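One contact in two related proteins. Structure 1 is uncharacterized protein from Bombyx mori, which probably reduces aldehydes or ketones with a nicotinamide cofactor, as an aldo-keto reductase built on a TIM barrel: PDB 5AZ0 (chain A, 2.20 Å), residues Arg67-Ala72 and Leu99-Lys104. Structure 2 is aldo-keto reductase family 1 member C1 from Caenorhabditis elegans: PDB 1QWK (chain B, 1.60 Å), residues Arg44-Ala49 and Leu76-Lys81. One frame, after least-squares fit of the local backbone (RMSD 0.36 Å); residues are numbered along the deposited sequences.

Structure 1 (5AZ0); sequences RHIDTA and LFITTK. With ACT (acetate ion), chain C.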
loop_
_atom_site.group_PDB
_atom_site.type_symbol
_atom_site.label_atom_id
_atom_site.label_comp_id
_atom_site.label_asym_id
_atom_site.label_seq_id
_atom_site.Cartn_x
_atom_site.Cartn_y
_atom_site.Cartn_z
ATOM N N ARG A 67 -7.384 9.102 -8.621
ATOM C CA ARG A 67 -6.478 8.710 -9.702
ATOM C C ARG A 67 -5.476 7.601 -9.378
ATOM O O ARG A 67 -4.971 6.942 -10.312
ATOM C CB ARG A 67 -5.749 9.931 -10.121
ATOM C CG ARG A 67 -6.660 11.063 -10.645
ATOM C CD ARG A 67 -7.433 10.651 -11.914
ATOM N NE ARG A 67 -8.373 11.694 -12.370
ATOM C CZ ARG A 67 -9.689 11.675 -12.151
ATOM N NH1 ARG A 67 -10.307 10.684 -11.497
ATOM N NH2 ARG A 67 -10.415 12.664 -12.643
ATOM N N HIS A 68 -5.280 7.334 -8.076
ATOM C CA HIS A 68 -4.291 6.409 -7.581
ATOM C C HIS A 68 -4.974 5.110 -7.226
ATOM O O HIS A 68 -5.858 5.061 -6.372
ATOM C CB HIS A 68 -3.530 7.064 -6.388
ATOM C CG HIS A 68 -2.496 6.218 -5.704
ATOM N ND1 HIS A 68 -1.654 6.768 -4.745
ATOM C CD2 HIS A 68 -2.132 4.904 -5.829
ATOM C CE1 HIS A 68 -0.878 5.813 -4.259
ATOM N NE2 HIS A 68 -1.139 4.680 -4.900
ATOM N N ILE A 69 -4.541 4.037 -7.895
ATOM C CA ILE A 69 -5.046 2.707 -7.707
ATOM C C ILE A 69 -3.904 1.750 -7.314
ATOM O O ILE A 69 -2.958 1.593 -8.046
ATOM C CB ILE A 69 -5.668 2.183 -9.033
ATOM C CG1 ILE A 69 -6.800 3.071 -9.514
ATOM C CG2 ILE A 69 -6.214 0.767 -8.835
ATOM C CD1 ILE A 69 -7.159 2.769 -10.973
ATOM N N ASP A 70 -4.050 1.061 -6.191
ATOM C CA ASP A 70 -3.003 0.202 -5.653
ATOM C C ASP A 70 -3.436 -1.193 -5.830
ATOM O O ASP A 70 -4.514 -1.580 -5.316
ATOM C CB ASP A 70 -2.793 0.491 -4.145
ATOM C CG ASP A 70 -1.650 -0.322 -3.548
ATOM O OD1 ASP A 70 -0.480 0.103 -3.754
ATOM O OD2 ASP A 70 -1.950 -1.385 -2.881
ATOM N N THR A 71 -2.692 -1.964 -6.609
ATOM C CA THR A 71 -3.022 -3.340 -6.675
ATOM C C THR A 71 -1.767 -4.196 -6.642
ATOM O O THR A 71 -0.694 -3.687 -6.409
ATOM C CB THR A 71 -3.939 -3.665 -7.915
ATOM O OG1 THR A 71 -4.549 -4.943 -7.695
ATOM C CG2 THR A 71 -3.187 -3.693 -9.204
ATOM N N ALA A 72 -1.929 -5.492 -6.886
ATOM C CA ALA A 72 -0.816 -6.452 -6.812
ATOM C C ALA A 72 -1.154 -7.760 -7.552
ATOM O O ALA A 72 -2.273 -8.096 -7.589
ATOM C CB ALA A 72 -0.463 -6.763 -5.351
ATOM N N LEU A 99 -3.910 8.640 -14.500
ATOM C CA LEU A 99 -3.985 7.649 -13.460
ATOM C C LEU A 99 -2.574 7.295 -12.950
ATOM O O LEU A 99 -1.656 7.286 -13.736
ATOM C CB LEU A 99 -4.652 6.406 -13.970
ATOM C CG LEU A 99 -6.076 6.628 -14.417
ATOM C CD1 LEU A 99 -6.567 5.353 -15.116
ATOM C CD2 LEU A 99 -6.927 6.932 -13.218
ATOM N N PHE A 100 -2.487 6.984 -11.659
ATOM C CA PHE A 100 -1.315 6.429 -11.033
ATOM C C PHE A 100 -1.657 5.029 -10.615
ATOM O O PHE A 100 -2.420 4.855 -9.680
ATOM C CB PHE A 100 -0.932 7.246 -9.791
ATOM C CG PHE A 100 0.431 6.919 -9.271
ATOM C CD1 PHE A 100 0.653 5.732 -8.486
ATOM C CD2 PHE A 100 1.506 7.691 -9.640
ATOM C CE1 PHE A 100 1.940 5.411 -8.080
ATOM C CE2 PHE A 100 2.801 7.381 -9.241
ATOM C CZ PHE A 100 3.025 6.261 -8.451
ATOM N N ILE A 101 -1.082 4.014 -11.287
ATOM C CA ILE A 101 -1.418 2.635 -11.015
ATOM C C ILE A 101 -0.213 1.858 -10.550
ATOM O O ILE A 101 0.842 1.896 -11.159
ATOM C CB ILE A 101 -1.978 1.974 -12.294
ATOM C CG1 ILE A 101 -3.267 2.698 -12.714
ATOM C CG2 ILE A 101 -2.259 0.483 -12.075
ATOM C CD1 ILE A 101 -3.679 2.302 -14.126
ATOM N N THR A 102 -0.373 1.206 -9.431
ATOM C CA THR A 102 0.719 0.431 -8.770
ATOM C C THR A 102 0.410 -1.062 -8.811
ATOM O O THR A 102 -0.736 -1.472 -8.577
ATOM C CB THR A 102 0.819 0.820 -7.282
ATOM O OG1 THR A 102 1.266 2.165 -7.167
ATOM C CG2 THR A 102 1.874 -0.043 -6.545
ATOM N N THR A 103 1.396 -1.884 -9.133
ATOM C CA THR A 103 1.274 -3.309 -8.892
ATOM C C THR A 103 2.541 -3.814 -8.149
ATOM O O THR A 103 3.410 -3.023 -7.830
ATOM C CB THR A 103 0.936 -4.151 -10.148
ATOM O OG1 THR A 103 0.591 -5.482 -9.707
ATOM C CG2 THR A 103 2.095 -4.242 -11.080
ATOM N N LYS A 104 2.609 -5.109 -7.870
ATOM C CA LYS A 104 3.564 -5.663 -6.914
ATOM C C LYS A 104 3.929 -7.115 -7.297
ATOM O O LYS A 104 3.101 -7.818 -7.844
ATOM C CB LYS A 104 3.088 -5.563 -5.463
ATOM C CG LYS A 104 2.476 -4.240 -5.078
ATOM C CD LYS A 104 1.902 -4.286 -3.665
ATOM C CE LYS A 104 0.986 -3.071 -3.548
ATOM N NZ LYS A 104 0.186 -3.053 -2.336
HETATM C C ACT C . -7.692 14.638 -14.320
HETATM O O ACT C . -7.010 13.966 -13.469
HETATM O OXT ACT C . -8.902 14.406 -14.586
HETATM C CH3 ACT C . -7.053 15.769 -15.075
HETATM O O HOH W 1 0.516 2.476 -4.584
#
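His68 lies alongside Phe100, both pointing into the barrel. Strands 68-70 and 100-105 are neighbouring parallel strands of the eight-stranded TIM barrel, joined by helix 78-90 in a beta-alpha-beta unit. Backbone hydrogen bonds link them, such as Ile69 N to Phe100 O. His68 CB is 4.1 Å from Phe100 O. CG stands anti to the backbone N (chi1 177°), which sends the ring along the Phe100 side chain. His68 CD2 comes 3.9 Å from Phe100 CD1. ND1 hydrogen-bonds to Pro18 O in strand 16-18, where His68 also touches Ile17. His68 NE2 holds a water at 2.8 Å. That water donates to Asp70 OD1 and hydrogen-bonds to Thr102 OG1. On the outer face, against helix 78-90, Ile69 CD1 meets Ile101 CG1 at 4.3 Å. At the C-terminal end Lys104 NZ forms a salt bridge with Asp70 OD2 (2.8 Å), and Lys104 CE passes 3.4 Å from Thr71 O. NZ also hydrogen-bonds to Tyr75 OH. This Asp, Tyr and Lys grouping is consistent with the aldo-keto reductase active site.

How the two compare
The exchange of His68(A) for Leu45(B) replaces a polar ring with a branched apolar chain. The CA and CB atoms coincide within the error. CD2 of His68(A) and CD2 of Leu45(B) are 0.7 Å apart after superposition, and the CG atoms 1.1 Å apart. What goes is the polar part of the ring: ND1, CE1 and NE2 have no counterpart in Leu45(B). What comes is CD1 of Leu45(B), which His68(A) lacks. The touch on Phe100(A) is kept on Phe77(B), and that ring keeps its place. The NE2 hydrogen bond to water 1 has no equivalent, because leucine offers no polar atom. Water 2 nevertheless stands at the same place. The hydrogen bond from ND1 of His68(A) to Pro18(A) O likewise cannot be made by Leu45(B).

On the outer face, Ile69(A) and Ile46(B) are modelled differently, with chi2 165° against -54° and the CD1 atoms 2.6 Å apart after superposition. Contact with Ile101(A) or Ile78(B) is kept.

The salt bridge of Asp70(A) with Lys104(A) recurs as Asp47(B) with Lys81(B). A hydrogen bond found in structure 2 alone runs from Lys81(B) NZ to Thr48(B) O (2.9 Å). The like atoms Lys104(A) NZ and Thr71(A) O are 4.2 Å from each other, too far to bond.

Structure 2 (1QWK); sequences RLIDTA and LFITTK.
Side by side inside the barrel stand Leu45 and Phe77. Backbone hydrogen bonds such as Ile46 N to Phe77 O join the two strands. Leu45 CB is 3.8 Å from Phe77 O. CG stands anti to the backbone N (chi1 -178°), which sends the branches along the Phe77 side chain; Leu45 CG itself is 3.6 Å from Phe77 O. Leu45 CD1 reaches Phe77 CD2 at 3.4 Å. Leu45 also touches Met16 and Pro17 of strand 15-17. A water donates to Asp47 OD1 and hydrogen-bonds to Thr79 OG1. On the outer face, against helix 55-68, Ile46 CB meets Ile78 CD1 at 3.9 Å. At the C-terminal end Lys81 NZ forms a salt bridge with Asp47 OD2 (2.6 Å). The lysine chain bends at the last torsion (chi4 69°), and Lys81 NZ also donates to Thr48 O at 2.9 Å. A weak hydrogen bond joins NZ to Tyr52 OH. Tyr52 is the predicted proton donor, and Lys81 is predicted to lower its pKa.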
loop_
_atom_site.group_PDB
_atom_site.type_symbol
_atom_site.label_atom_id
_atom_site.label_comp_id
_atom_site.label_asym_id
_atom_site.label_seq_id
_atom_site.Cartn_x
_atom_site.Cartn_y
_atom_site.Cartn_z
ATOM N N ARG B 44 -7.119 9.200 -7.959
ATOM C CA ARG B 44 -6.315 9.107 -9.167
ATOM C C ARG B 44 -5.207 8.067 -9.052
ATOM O O ARG B 44 -4.325 7.991 -9.903
ATOM C CB ARG B 44 -5.747 10.484 -9.528
ATOM C CG ARG B 44 -6.821 11.458 -10.007
ATOM C CD ARG B 44 -7.379 11.021 -11.363
ATOM N NE ARG B 44 -8.446 11.902 -11.848
ATOM C CZ ARG B 44 -9.729 11.782 -11.523
ATOM N NH1 ARG B 44 -10.126 10.813 -10.705
ATOM N NH2 ARG B 44 -10.618 12.629 -12.023
ATOM N N LEU B 45 -5.251 7.269 -7.992
ATOM C CA LEU B 45 -4.268 6.199 -7.814
ATOM C C LEU B 45 -4.998 4.911 -7.444
ATOM O O LEU B 45 -5.899 4.912 -6.604
ATOM C CB LEU B 45 -3.241 6.556 -6.723
ATOM C CG LEU B 45 -2.120 5.525 -6.492
ATOM C CD1 LEU B 45 -0.856 6.206 -5.973
ATOM C CD2 LEU B 45 -2.599 4.467 -5.499
ATOM N N ILE B 46 -4.610 3.825 -8.105
ATOM C CA ILE B 46 -5.170 2.501 -7.856
ATOM C C ILE B 46 -3.999 1.594 -7.488
ATOM O O ILE B 46 -3.023 1.495 -8.235
ATOM C CB ILE B 46 -5.867 1.908 -9.113
ATOM C CG1 ILE B 46 -6.983 2.849 -9.594
ATOM C CG2 ILE B 46 -6.436 0.528 -8.789
ATOM C CD1 ILE B 46 -7.998 3.217 -8.526
ATOM N N ASP B 47 -4.097 0.942 -6.335
ATOM C CA ASP B 47 -3.040 0.058 -5.852
ATOM C C ASP B 47 -3.480 -1.396 -5.918
ATOM O O ASP B 47 -4.502 -1.769 -5.343
ATOM C CB ASP B 47 -2.690 0.407 -4.402
ATOM C CG ASP B 47 -1.518 -0.392 -3.882
ATOM O OD1 ASP B 47 -0.362 0.069 -4.038
ATOM O OD2 ASP B 47 -1.743 -1.493 -3.336
ATOM N N THR B 48 -2.707 -2.214 -6.620
ATOM C CA THR B 48 -3.026 -3.624 -6.756
ATOM C C THR B 48 -1.772 -4.471 -6.567
ATOM O O THR B 48 -0.717 -3.962 -6.174
ATOM C CB THR B 48 -3.663 -3.905 -8.140
ATOM O OG1 THR B 48 -4.131 -5.257 -8.190
ATOM C CG2 THR B 48 -2.657 -3.672 -9.250
ATOM N N ALA B 49 -1.896 -5.766 -6.841
ATOM C CA ALA B 49 -0.782 -6.695 -6.698
ATOM C C ALA B 49 -1.104 -7.962 -7.467
ATOM O O ALA B 49 -2.264 -8.370 -7.538
ATOM C CB ALA B 49 -0.560 -7.025 -5.224
ATOM N N LEU B 76 -4.076 8.805 -14.521
ATOM C CA LEU B 76 -4.153 7.749 -13.519
ATOM C C LEU B 76 -2.780 7.222 -13.126
ATOM O O LEU B 76 -1.889 7.094 -13.963
ATOM C CB LEU B 76 -5.004 6.588 -14.035
ATOM C CG LEU B 76 -6.501 6.831 -14.225
ATOM C CD1 LEU B 76 -7.143 5.571 -14.804
ATOM C CD2 LEU B 76 -7.151 7.184 -12.894
ATOM N N PHE B 77 -2.623 6.929 -11.840
ATOM C CA PHE B 77 -1.378 6.393 -11.307
ATOM C C PHE B 77 -1.695 4.961 -10.893
ATOM O O PHE B 77 -2.499 4.732 -9.985
ATOM C CB PHE B 77 -0.922 7.204 -10.086
ATOM C CG PHE B 77 0.490 6.908 -9.645
ATOM C CD1 PHE B 77 1.530 7.786 -9.957
ATOM C CD2 PHE B 77 0.783 5.744 -8.934
ATOM C CE1 PHE B 77 2.840 7.520 -9.563
ATOM C CE2 PHE B 77 2.087 5.463 -8.532
ATOM C CZ PHE B 77 3.125 6.350 -8.850
ATOM N N ILE B 78 -1.077 3.998 -11.570
ATOM C CA ILE B 78 -1.310 2.584 -11.280
ATOM C C ILE B 78 -0.093 1.943 -10.616
ATOM O O ILE B 78 1.015 2.001 -11.148
ATOM C CB ILE B 78 -1.625 1.793 -12.575
ATOM C CG1 ILE B 78 -2.809 2.439 -13.313
ATOM C CG2 ILE B 78 -1.900 0.328 -12.241
ATOM C CD1 ILE B 78 -4.074 2.562 -12.491
ATOM N N THR B 79 -0.316 1.334 -9.456
ATOM C CA THR B 79 0.738 0.660 -8.703
ATOM C C THR B 79 0.452 -0.833 -8.628
ATOM O O THR B 79 -0.676 -1.223 -8.361
ATOM C CB THR B 79 0.793 1.138 -7.225
ATOM O OG1 THR B 79 1.100 2.529 -7.174
ATOM C CG2 THR B 79 1.846 0.344 -6.436
ATOM N N THR B 80 1.450 -1.667 -8.889
ATOM C CA THR B 80 1.246 -3.090 -8.717
ATOM C C THR B 80 2.491 -3.649 -8.048
ATOM O O THR B 80 3.509 -2.955 -7.932
ATOM C CB THR B 80 0.914 -3.847 -10.029
ATOM O OG1 THR B 80 0.397 -5.142 -9.687
ATOM C CG2 THR B 80 2.143 -4.023 -10.901
ATOM N N LYS B 81 2.408 -4.894 -7.594
ATOM C CA LYS B 81 3.516 -5.499 -6.869
ATOM C C LYS B 81 3.834 -6.926 -7.280
ATOM O O LYS B 81 2.933 -7.716 -7.582
ATOM C CB LYS B 81 3.198 -5.478 -5.371
ATOM C CG LYS B 81 2.524 -4.207 -4.879
ATOM C CD LYS B 81 2.299 -4.261 -3.372
ATOM C CE LYS B 81 1.297 -3.207 -2.921
ATOM N NZ LYS B 81 -0.080 -3.532 -3.422
HETATM O O HOH W 2 0.788 2.794 -4.481
#